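Local coordinates for bifunctional protein PutA (Bradyrhizobium diazoefficiens, PDB 6BSN), which probably oxidises proline to glutamate in two steps, with an FAD-dependent proline dehydrogenase and an NAD-dependent aldehyde dehydrogenase joined in one chain, at residues 397-402 and 425-430; 417-422 and 438-443. The protein carries 1 engineered substitution. All coordinates share one frame; numbering follows the deposited sequence.

Contact 1. Residues 397-402 and 425-430; sequences HNALTV and EALYEQ. With FDA (dihydroflavine-adenine dinucleotide), chain C; SO4 (sulfate ion), chain J.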
loop_
_atom_site.group_PDB
_atom_site.type_symbol
_atom_site.label_atom_id
_atom_site.label_comp_id
_atom_site.label_asym_id
_atom_site.label_seq_id
_atom_site.Cartn_x
_atom_site.Cartn_y
_atom_site.Cartn_z
ATOM N N HIS A 397 44.065 -8.513 -4.221
ATOM C CA HIS A 397 44.366 -7.343 -3.404
ATOM C C HIS A 397 43.384 -7.213 -2.243
ATOM O O HIS A 397 43.239 -6.131 -1.670
ATOM C CB HIS A 397 44.360 -6.053 -4.238
ATOM C CG HIS A 397 45.102 -6.156 -5.536
ATOM N ND1 HIS A 397 44.463 -6.212 -6.756
ATOM C CD2 HIS A 397 46.428 -6.213 -5.805
ATOM C CE1 HIS A 397 45.364 -6.290 -7.718
ATOM N NE2 HIS A 397 46.562 -6.305 -7.167
ATOM N N ASN A 398 42.708 -8.296 -1.894
ATOM C CA ASN A 398 41.735 -8.311 -0.808
ATOM C C ASN A 398 42.440 -8.718 0.477
ATOM O O ASN A 398 42.948 -9.837 0.568
ATOM C CB ASN A 398 40.609 -9.288 -1.147
ATOM C CG ASN A 398 39.560 -9.397 -0.056
ATOM O OD1 ASN A 398 39.872 -9.500 1.133
ATOM N ND2 ASN A 398 38.301 -9.424 -0.467
ATOM N N ALA A 399 42.437 -7.827 1.485
ATOM C CA ALA A 399 43.162 -8.106 2.729
ATOM C C ALA A 399 42.591 -9.317 3.459
ATOM O O ALA A 399 43.339 -10.097 4.065
ATOM C CB ALA A 399 43.143 -6.888 3.648
ATOM N N LEU A 400 41.270 -9.485 3.421
ATOM C CA LEU A 400 40.643 -10.632 4.081
ATOM C C LEU A 400 41.034 -11.942 3.395
ATOM O O LEU A 400 41.393 -12.921 4.060
ATOM C CB LEU A 400 39.118 -10.463 4.094
ATOM C CG LEU A 400 38.378 -11.599 4.843
ATOM C CD1 LEU A 400 38.901 -11.755 6.247
ATOM C CD2 LEU A 400 36.858 -11.435 4.851
ATOM N N THR A 401 40.956 -11.979 2.063
ATOM C CA THR A 401 41.349 -13.179 1.325
ATOM C C THR A 401 42.794 -13.538 1.610
ATOM O O THR A 401 43.119 -14.707 1.848
ATOM C CB THR A 401 41.148 -12.970 -0.174
ATOM O OG1 THR A 401 39.846 -12.408 -0.413
ATOM C CG2 THR A 401 41.267 -14.294 -0.897
ATOM N N VAL A 402 43.680 -12.535 1.580
ATOM C CA VAL A 402 45.086 -12.764 1.896
ATOM C C VAL A 402 45.233 -13.331 3.300
ATOM O O VAL A 402 45.931 -14.327 3.511
ATOM C CB VAL A 402 45.897 -11.465 1.748
ATOM C CG1 VAL A 402 47.284 -11.655 2.346
ATOM C CG2 VAL A 402 46.006 -11.063 0.274
ATOM N N GLU A 425 49.858 -2.273 -2.658
ATOM C CA GLU A 425 51.216 -2.032 -2.177
ATOM C C GLU A 425 51.267 -1.968 -0.651
ATOM O O GLU A 425 52.104 -2.625 -0.016
ATOM C CB GLU A 425 51.790 -0.754 -2.786
ATOM C CG GLU A 425 53.248 -0.519 -2.381
ATOM C CD GLU A 425 53.849 0.721 -3.017
ATOM O OE1 GLU A 425 53.150 1.757 -3.077
ATOM O OE2 GLU A 425 55.016 0.651 -3.466
ATOM N N ALA A 426 50.398 -1.165 -0.041
ATOM C CA ALA A 426 50.388 -1.100 1.415
ATOM C C ALA A 426 50.010 -2.448 2.017
ATOM O O ALA A 426 50.611 -2.873 3.009
ATOM C CB ALA A 426 49.431 -0.006 1.899
ATOM N N LEU A 427 49.038 -3.147 1.409
ATOM C CA LEU A 427 48.643 -4.471 1.891
ATOM C C LEU A 427 49.850 -5.388 2.025
ATOM O O LEU A 427 50.123 -5.925 3.103
ATOM C CB LEU A 427 47.600 -5.095 0.950
ATOM C CG LEU A 427 46.831 -6.361 1.375
ATOM C CD1 LEU A 427 45.666 -6.647 0.411
ATOM C CD2 LEU A 427 47.726 -7.619 1.479
ATOM N N TYR A 428 50.579 -5.590 0.926
ATOM C CA TYR A 428 51.636 -6.593 0.935
ATOM C C TYR A 428 52.915 -6.125 1.632
ATOM O O TYR A 428 53.652 -6.965 2.154
ATOM C CB TYR A 428 51.927 -7.040 -0.491
ATOM C CG TYR A 428 50.868 -7.978 -1.014
ATOM C CD1 TYR A 428 49.947 -7.558 -1.970
ATOM C CD2 TYR A 428 50.749 -9.266 -0.506
ATOM C CE1 TYR A 428 48.965 -8.420 -2.442
ATOM C CE2 TYR A 428 49.774 -10.123 -0.960
ATOM C CZ TYR A 428 48.888 -9.705 -1.937
ATOM O OH TYR A 428 47.918 -10.564 -2.399
ATOM N N GLU A 429 53.197 -4.817 1.658
ATOM C CA GLU A 429 54.284 -4.307 2.496
ATOM C C GLU A 429 54.032 -4.651 3.955
ATOM O O GLU A 429 54.932 -5.101 4.675
ATOM C CB GLU A 429 54.390 -2.789 2.360
ATOM C CG GLU A 429 55.127 -2.241 1.167
ATOM C CD GLU A 429 55.276 -0.729 1.276
ATOM O OE1 GLU A 429 55.707 -0.241 2.350
ATOM O OE2 GLU A 429 54.922 -0.027 0.307
ATOM N N GLN A 430 52.795 -4.439 4.408
ATOM C CA GLN A 430 52.448 -4.744 5.786
ATOM C C GLN A 430 52.520 -6.242 6.060
ATOM O O GLN A 430 53.018 -6.658 7.114
ATOM C CB GLN A 430 51.059 -4.198 6.100
ATOM C CG GLN A 430 50.679 -4.356 7.550
ATOM C CD GLN A 430 51.636 -3.640 8.461
ATOM O OE1 GLN A 430 52.094 -2.540 8.155
ATOM N NE2 GLN A 430 51.975 -4.271 9.568
HETATM P PA FDA C . 37.895 -8.315 -4.755
HETATM O O1A FDA C . 37.260 -6.933 -4.434
HETATM O O2A FDA C . 38.079 -9.279 -3.722
HETATM O O5B FDA C . 37.121 -9.225 -5.632
HETATM C C5B FDA C . 36.571 -8.712 -6.840
HETATM C C4B FDA C . 36.071 -9.857 -7.717
HETATM O O4B FDA C . 34.936 -10.485 -7.185
HETATM C C3B FDA C . 35.656 -9.486 -9.104
HETATM O O3B FDA C . 36.746 -9.317 -9.911
HETATM C C2B FDA C . 34.840 -10.649 -9.500
HETATM O O2B FDA C . 35.647 -11.680 -9.961
HETATM C C1B FDA C . 34.182 -11.031 -8.215
HETATM N N9A FDA C . 32.813 -10.558 -8.092
HETATM C C8A FDA C . 32.352 -9.253 -7.992
HETATM N N7A FDA C . 31.030 -9.263 -7.907
HETATM C C5A FDA C . 30.571 -10.577 -7.951
HETATM C C6A FDA C . 29.329 -11.183 -7.904
HETATM N N6A FDA C . 28.136 -10.393 -7.772
HETATM N N1A FDA C . 29.223 -12.519 -7.968
HETATM C C2A FDA C . 30.310 -13.308 -8.094
HETATM N N3A FDA C . 31.545 -12.740 -8.136
HETATM C C4A FDA C . 31.703 -11.419 -8.067
HETATM N N1 FDA C . 41.501 -12.252 -13.843
HETATM C C2 FDA C . 41.157 -13.217 -14.839
HETATM O O2 FDA C . 39.821 -13.418 -15.085
HETATM N N3 FDA C . 42.170 -13.927 -15.536
HETATM C C4 FDA C . 43.525 -13.677 -15.239
HETATM O O4 FDA C . 44.527 -14.350 -15.888
HETATM C C4X FDA C . 43.880 -12.677 -14.193
HETATM N N5 FDA C . 45.258 -12.389 -13.914
HETATM C C5X FDA C . 45.563 -11.562 -12.756
HETATM C C6 FDA C . 46.992 -11.418 -12.330
HETATM C C7 FDA C . 47.271 -10.667 -11.157
HETATM C C7M FDA C . 48.701 -10.515 -10.715
HETATM C C8 FDA C . 46.211 -10.060 -10.400
HETATM C C8M FDA C . 46.475 -9.257 -9.150
HETATM C C9 FDA C . 44.869 -10.201 -10.814
HETATM C C9A FDA C . 44.562 -10.981 -12.034
HETATM N N10 FDA C . 43.193 -11.049 -12.506
HETATM C C10 FDA C . 42.889 -12.003 -13.532
HETATM C "C1'" FDA C . 42.123 -10.170 -11.999
HETATM C "C2'" FDA C . 41.323 -10.864 -10.910
HETATM O "O2'" FDA C . 40.605 -11.920 -11.443
HETATM C "C3'" FDA C . 40.368 -9.895 -10.233
HETATM O "O3'" FDA C . 39.560 -9.399 -11.217
HETATM C "C4'" FDA C . 40.989 -8.696 -9.514
HETATM O "O4'" FDA C . 42.264 -8.997 -9.054
HETATM C "C5'" FDA C . 40.138 -8.268 -8.324
HETATM O "O5'" FDA C . 39.906 -9.356 -7.450
HETATM P P FDA C . 40.313 -9.355 -5.894
HETATM O O1P FDA C . 40.570 -10.719 -5.177
HETATM O O2P FDA C . 41.505 -8.336 -5.937
HETATM O O3P FDA C . 39.267 -8.226 -5.332
HETATM S S SO4 J . 47.882 0.463 -2.828
HETATM O O1 SO4 J . 46.630 -0.211 -3.207
HETATM O O2 SO4 J . 47.727 1.915 -2.894
HETATM O O3 SO4 J . 48.950 0.081 -3.749
HETATM O O4 SO4 J . 48.232 0.084 -1.459
#
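With CG of Leu-427 anti to its backbone nitrogen (chi1 -168°) and chi2 also extended, the two methyls of this leucine are carried out from helix 425-434 to meet the start of helix 399-409. CD2 meets Val-402 CG2 tip to tip at 4.0 Å, while CD1 lies against the turn before the helix, 3.2 Å from His-397 O, and 4.1 Å from Ala-399 CB at the helix start. A residue as small as alanine is consistent with so close an approach. Tyr-428 has its CG on the side of its own N (chi1 -76°), and the far end of its ring slants across Val-402, whose CG2 lies 3.9 Å from Tyr-428 CZ; Leu-427 CD2 sits over the centre of one face of that ring. The phenol OH hydrogen-bonds to Thr-396 O. Asn-398 suits the N-cap because its amide serves two ends: OD1 accepts from Thr-401 N at 2.9 Å, from above the carbonyl plane, and weakly from Leu-400 N, while ND2 gives a nearly straight bond of 3.3 Å to O2A of the cofactor. A leucine in its place would probably leave the first turn uncapped and that diphosphate oxygen without this donor. His-397 N adds a bond of 3.1 Å to O2P. At the second helix's start, Glu-425 N (2.7 Å to O3) and Ala-426 N hydrogen-bond a sulfate, probably from the crystallisation liquor. The whole is an N-capped helix start at the C-terminal end of a proline dehydrogenase barrel strand, where the loop after strand 390-395 binds the cofactor diphosphate.

Contact 2. Residues 417-422 and 438-443; sequences FQRLHG and IAYRTY. With FDA (dihydroflavine-adenine dinucleotide), chain C.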
loop_
_atom_site.group_PDB
_atom_site.type_symbol
_atom_site.label_atom_id
_atom_site.label_comp_id
_atom_site.label_asym_id
_atom_site.label_seq_id
_atom_site.Cartn_x
_atom_site.Cartn_y
_atom_site.Cartn_z
ATOM N N PHE A 417 52.044 -14.775 -3.048
ATOM C CA PHE A 417 50.960 -13.893 -3.441
ATOM C C PHE A 417 51.354 -13.088 -4.688
ATOM O O PHE A 417 52.527 -13.014 -5.078
ATOM C CB PHE A 417 50.579 -12.965 -2.285
ATOM C CG PHE A 417 49.961 -13.679 -1.116
ATOM C CD1 PHE A 417 50.734 -14.029 -0.015
ATOM C CD2 PHE A 417 48.602 -14.003 -1.120
ATOM C CE1 PHE A 417 50.159 -14.708 1.066
ATOM C CE2 PHE A 417 48.024 -14.667 -0.055
ATOM C CZ PHE A 417 48.790 -15.021 1.038
ATOM N N GLN A 418 50.353 -12.473 -5.318
ATOM C CA GLN A 418 50.596 -11.669 -6.513
ATOM C C GLN A 418 49.723 -10.427 -6.465
ATOM O O GLN A 418 48.617 -10.437 -5.916
ATOM C CB GLN A 418 50.315 -12.426 -7.817
ATOM C CG GLN A 418 51.206 -13.628 -8.061
ATOM C CD GLN A 418 51.069 -14.192 -9.466
ATOM O OE1 GLN A 418 50.048 -13.982 -10.149
ATOM N NE2 GLN A 418 52.100 -14.927 -9.909
ATOM N N ARG A 419 50.247 -9.348 -7.031
ATOM C CA ARG A 419 49.511 -8.110 -7.125
ATOM C C ARG A 419 49.871 -7.427 -8.434
ATOM O O ARG A 419 50.843 -7.782 -9.105
ATOM C CB ARG A 419 49.823 -7.192 -5.938
ATOM C CG ARG A 419 51.288 -6.716 -5.926
ATOM C CD ARG A 419 51.564 -5.740 -4.777
ATOM N NE ARG A 419 52.775 -4.961 -5.023
ATOM C CZ ARG A 419 52.775 -3.701 -5.449
ATOM N NH1 ARG A 419 53.918 -3.081 -5.659
ATOM N NH2 ARG A 419 51.632 -3.066 -5.667
ATOM N N LEU A 420 49.092 -6.408 -8.766
ATOM C CA LEU A 420 49.323 -5.570 -9.929
ATOM C C LEU A 420 49.923 -4.244 -9.476
ATOM O O LEU A 420 49.468 -3.660 -8.488
ATOM C CB LEU A 420 48.003 -5.325 -10.669
ATOM C CG LEU A 420 47.798 -6.224 -11.877
ATOM C CD1 LEU A 420 46.365 -6.110 -12.395
ATOM C CD2 LEU A 420 48.830 -5.864 -12.958
ATOM N N HIS A 421 50.931 -3.770 -10.201
ATOM C CA HIS A 421 51.561 -2.499 -9.854
ATOM C C HIS A 421 50.498 -1.422 -9.720
ATOM O O HIS A 421 49.584 -1.339 -10.537
ATOM C CB HIS A 421 52.592 -2.099 -10.917
ATOM C CG HIS A 421 53.723 -1.278 -10.381
ATOM N ND1 HIS A 421 53.554 0.005 -9.902
ATOM C CD2 HIS A 421 55.038 -1.565 -10.227
ATOM C CE1 HIS A 421 54.715 0.473 -9.480
ATOM N NE2 HIS A 421 55.631 -0.462 -9.662
ATOM N N GLY A 422 50.560 -0.667 -8.624
ATOM C CA GLY A 422 49.567 0.349 -8.342
ATOM C C GLY A 422 48.377 -0.101 -7.517
ATOM O O GLY A 422 47.476 0.715 -7.270
ATOM N N ILE A 438 57.190 -14.297 3.769
ATOM C CA ILE A 438 56.161 -14.053 2.774
ATOM C C ILE A 438 56.818 -13.615 1.475
ATOM O O ILE A 438 57.729 -12.778 1.465
ATOM C CB ILE A 438 55.159 -12.999 3.271
ATOM C CG1 ILE A 438 54.179 -13.641 4.253
ATOM C CG2 ILE A 438 54.428 -12.352 2.106
ATOM C CD1 ILE A 438 53.446 -14.838 3.657
ATOM N N ALA A 439 56.400 -14.230 0.389
ATOM C CA ALA A 439 56.773 -13.815 -0.948
ATOM C C ALA A 439 55.543 -13.271 -1.649
ATOM O O ALA A 439 54.447 -13.826 -1.506
ATOM C CB ALA A 439 57.342 -14.984 -1.751
ATOM N N TYR A 440 55.712 -12.173 -2.383
ATOM C CA TYR A 440 54.680 -11.732 -3.307
ATOM C C TYR A 440 55.325 -11.218 -4.578
ATOM O O TYR A 440 56.386 -10.594 -4.532
ATOM C CB TYR A 440 53.769 -10.670 -2.720
ATOM C CG TYR A 440 54.409 -9.391 -2.232
ATOM C CD1 TYR A 440 54.977 -9.326 -0.977
ATOM C CD2 TYR A 440 54.367 -8.228 -2.994
ATOM C CE1 TYR A 440 55.535 -8.146 -0.501
ATOM C CE2 TYR A 440 54.921 -7.045 -2.535
ATOM C CZ TYR A 440 55.505 -7.017 -1.281
ATOM O OH TYR A 440 56.053 -5.864 -0.787
ATOM N N ARG A 441 54.686 -11.523 -5.708
ATOM C CA ARG A 441 55.112 -11.109 -7.037
ATOM C C ARG A 441 54.294 -9.898 -7.483
ATOM O O ARG A 441 53.057 -9.885 -7.341
ATOM C CB ARG A 441 54.933 -12.269 -8.018
ATOM C CG ARG A 441 55.326 -11.994 -9.459
ATOM C CD ARG A 441 55.093 -13.257 -10.288
ATOM N NE ARG A 441 55.744 -14.420 -9.687
ATOM C CZ ARG A 441 56.983 -14.820 -9.984
ATOM N NH1 ARG A 441 57.718 -14.142 -10.876
ATOM N NH2 ARG A 441 57.504 -15.897 -9.388
ATOM N N THR A 442 54.982 -8.877 -8.012
ATOM C CA THR A 442 54.339 -7.666 -8.520
ATOM C C THR A 442 54.469 -7.642 -10.038
ATOM O O THR A 442 55.582 -7.722 -10.563
ATOM C CB THR A 442 54.965 -6.401 -7.915
ATOM O OG1 THR A 442 54.785 -6.414 -6.502
ATOM C CG2 THR A 442 54.305 -5.128 -8.468
ATOM N N TYR A 443 53.341 -7.527 -10.732
ATOM C CA TYR A 443 53.314 -7.423 -12.183
ATOM C C TYR A 443 53.077 -5.980 -12.593
ATOM O O TYR A 443 52.234 -5.288 -12.011
ATOM C CB TYR A 443 52.192 -8.256 -12.803
ATOM C CG TYR A 443 52.369 -9.739 -12.803
ATOM C CD1 TYR A 443 52.840 -10.400 -13.916
ATOM C CD2 TYR A 443 51.991 -10.489 -11.692
ATOM C CE1 TYR A 443 52.971 -11.793 -13.924
ATOM C CE2 TYR A 443 52.106 -11.861 -11.684
ATOM C CZ TYR A 443 52.603 -12.511 -12.787
ATOM O OH TYR A 443 52.716 -13.878 -12.747
HETATM P PA FDA C . 37.895 -8.315 -4.755
HETATM O O1A FDA C . 37.260 -6.933 -4.434
HETATM O O2A FDA C . 38.079 -9.279 -3.722
HETATM O O5B FDA C . 37.121 -9.225 -5.632
HETATM C C5B FDA C . 36.571 -8.712 -6.840
HETATM C C4B FDA C . 36.071 -9.857 -7.717
HETATM O O4B FDA C . 34.936 -10.485 -7.185
HETATM C C3B FDA C . 35.656 -9.486 -9.104
HETATM O O3B FDA C . 36.746 -9.317 -9.911
HETATM C C2B FDA C . 34.840 -10.649 -9.500
HETATM O O2B FDA C . 35.647 -11.680 -9.961
HETATM C C1B FDA C . 34.182 -11.031 -8.215
HETATM N N9A FDA C . 32.813 -10.558 -8.092
HETATM C C8A FDA C . 32.352 -9.253 -7.992
HETATM N N7A FDA C . 31.030 -9.263 -7.907
HETATM C C5A FDA C . 30.571 -10.577 -7.951
HETATM C C6A FDA C . 29.329 -11.183 -7.904
HETATM N N6A FDA C . 28.136 -10.393 -7.772
HETATM N N1A FDA C . 29.223 -12.519 -7.968
HETATM C C2A FDA C . 30.310 -13.308 -8.094
HETATM N N3A FDA C . 31.545 -12.740 -8.136
HETATM C C4A FDA C . 31.703 -11.419 -8.067
HETATM N N1 FDA C . 41.501 -12.252 -13.843
HETATM C C2 FDA C . 41.157 -13.217 -14.839
HETATM O O2 FDA C . 39.821 -13.418 -15.085
HETATM N N3 FDA C . 42.170 -13.927 -15.536
HETATM C C4 FDA C . 43.525 -13.677 -15.239
HETATM O O4 FDA C . 44.527 -14.350 -15.888
HETATM C C4X FDA C . 43.880 -12.677 -14.193
HETATM N N5 FDA C . 45.258 -12.389 -13.914
HETATM C C5X FDA C . 45.563 -11.562 -12.756
HETATM C C6 FDA C . 46.992 -11.418 -12.330
HETATM C C7 FDA C . 47.271 -10.667 -11.157
HETATM C C7M FDA C . 48.701 -10.515 -10.715
HETATM C C8 FDA C . 46.211 -10.060 -10.400
HETATM C C8M FDA C . 46.475 -9.257 -9.150
HETATM C C9 FDA C . 44.869 -10.201 -10.814
HETATM C C9A FDA C . 44.562 -10.981 -12.034
HETATM N N10 FDA C . 43.193 -11.049 -12.506
HETATM C C10 FDA C . 42.889 -12.003 -13.532
HETATM C "C1'" FDA C . 42.123 -10.170 -11.999
HETATM C "C2'" FDA C . 41.323 -10.864 -10.910
HETATM O "O2'" FDA C . 40.605 -11.920 -11.443
HETATM C "C3'" FDA C . 40.368 -9.895 -10.233
HETATM O "O3'" FDA C . 39.560 -9.399 -11.217
HETATM C "C4'" FDA C . 40.989 -8.696 -9.514
HETATM O "O4'" FDA C . 42.264 -8.997 -9.054
HETATM C "C5'" FDA C . 40.138 -8.268 -8.324
HETATM O "O5'" FDA C . 39.906 -9.356 -7.450
HETATM P P FDA C . 40.313 -9.355 -5.894
HETATM O O1P FDA C . 40.570 -10.719 -5.177
HETATM O O2P FDA C . 41.505 -8.336 -5.937
HETATM O O3P FDA C . 39.267 -8.226 -5.332
#
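Strands 417-420 and 440-443 run parallel, 22° apart in direction, and are joined by backbone bonds from Phe-417 N to Ala-439 O, Arg-441 N to Phe-417 O (2.7 Å), Arg-419 N to Arg-441 O and Tyr-443 N to Arg-419 O, with His-421 N to Tyr-443 O continuing the series past the strand end. On the face bearing Phe-417 and Arg-419, the phenylalanine ring takes Ile-438 CD1 at its edge, 4.2 Å from CE1, an apolar pair suited to the side where helix 425-434 packs. Arg-419 has its CG between backbone N and carbonyl carbon (chi1 65°), which swings the extended chain across Thr-442. There NE makes a weak bond of 2.9 Å to Thr-442 OG1, and Thr-442 CG2 lies over one guanidinium face, 3.5 Å from NH1; the short threonine supplies both a polar and an apolar branch, and Arg-419 NH2 goes on to Met-423 O. The opposite face, turned to the flavin, carries Gln-418, Arg-441, Tyr-443 and the apolar Leu-420, whose CD2 packs 4.1 Å from Tyr-443 CB. Gln-418 CD approaches the edge of the Tyr-443 ring in its plane, 3.4 Å from CE2, with amide and ring planes 71° apart. Its OE1 accepts from Arg-341 and its NE2 binds Glu-416, which also forms a salt bridge with Arg-441. Tyr-443 OH hydrogen-bonds to Arg-341 NH2. The polar groups of this buried face therefore have partners within the protein, and Glu-416 is likely to balance part of the arginine charge, while the flavin methyls are met mainly through van der Waals contact, Tyr-443 CD2 being closest to C7M at 3.4 Å.

In the fold
Contacts 1 and 2 interlock along the chain: helix 399-409, strand 416-420, helix 425-434 and strand 440-448 follow in order, so the first pairs the helices and the second the strands of the same barrel region, with centres 10 Å apart. Contact 1 is wholly buried and nearly all apolar between its segments, as befits helices packing outside a barrel; contact 2 is partly buried and relies on backbone bonds, with polar side chains on both faces of its strands, the inner one turned to the flavin. They meet where His-397 NE2 probably hydrogen-bonds to Leu-420 N and Tyr-428 packs on Phe-417. Both touch the cofactor, contact 1 chiefly at its diphosphate and contact 2 at its flavin methyls.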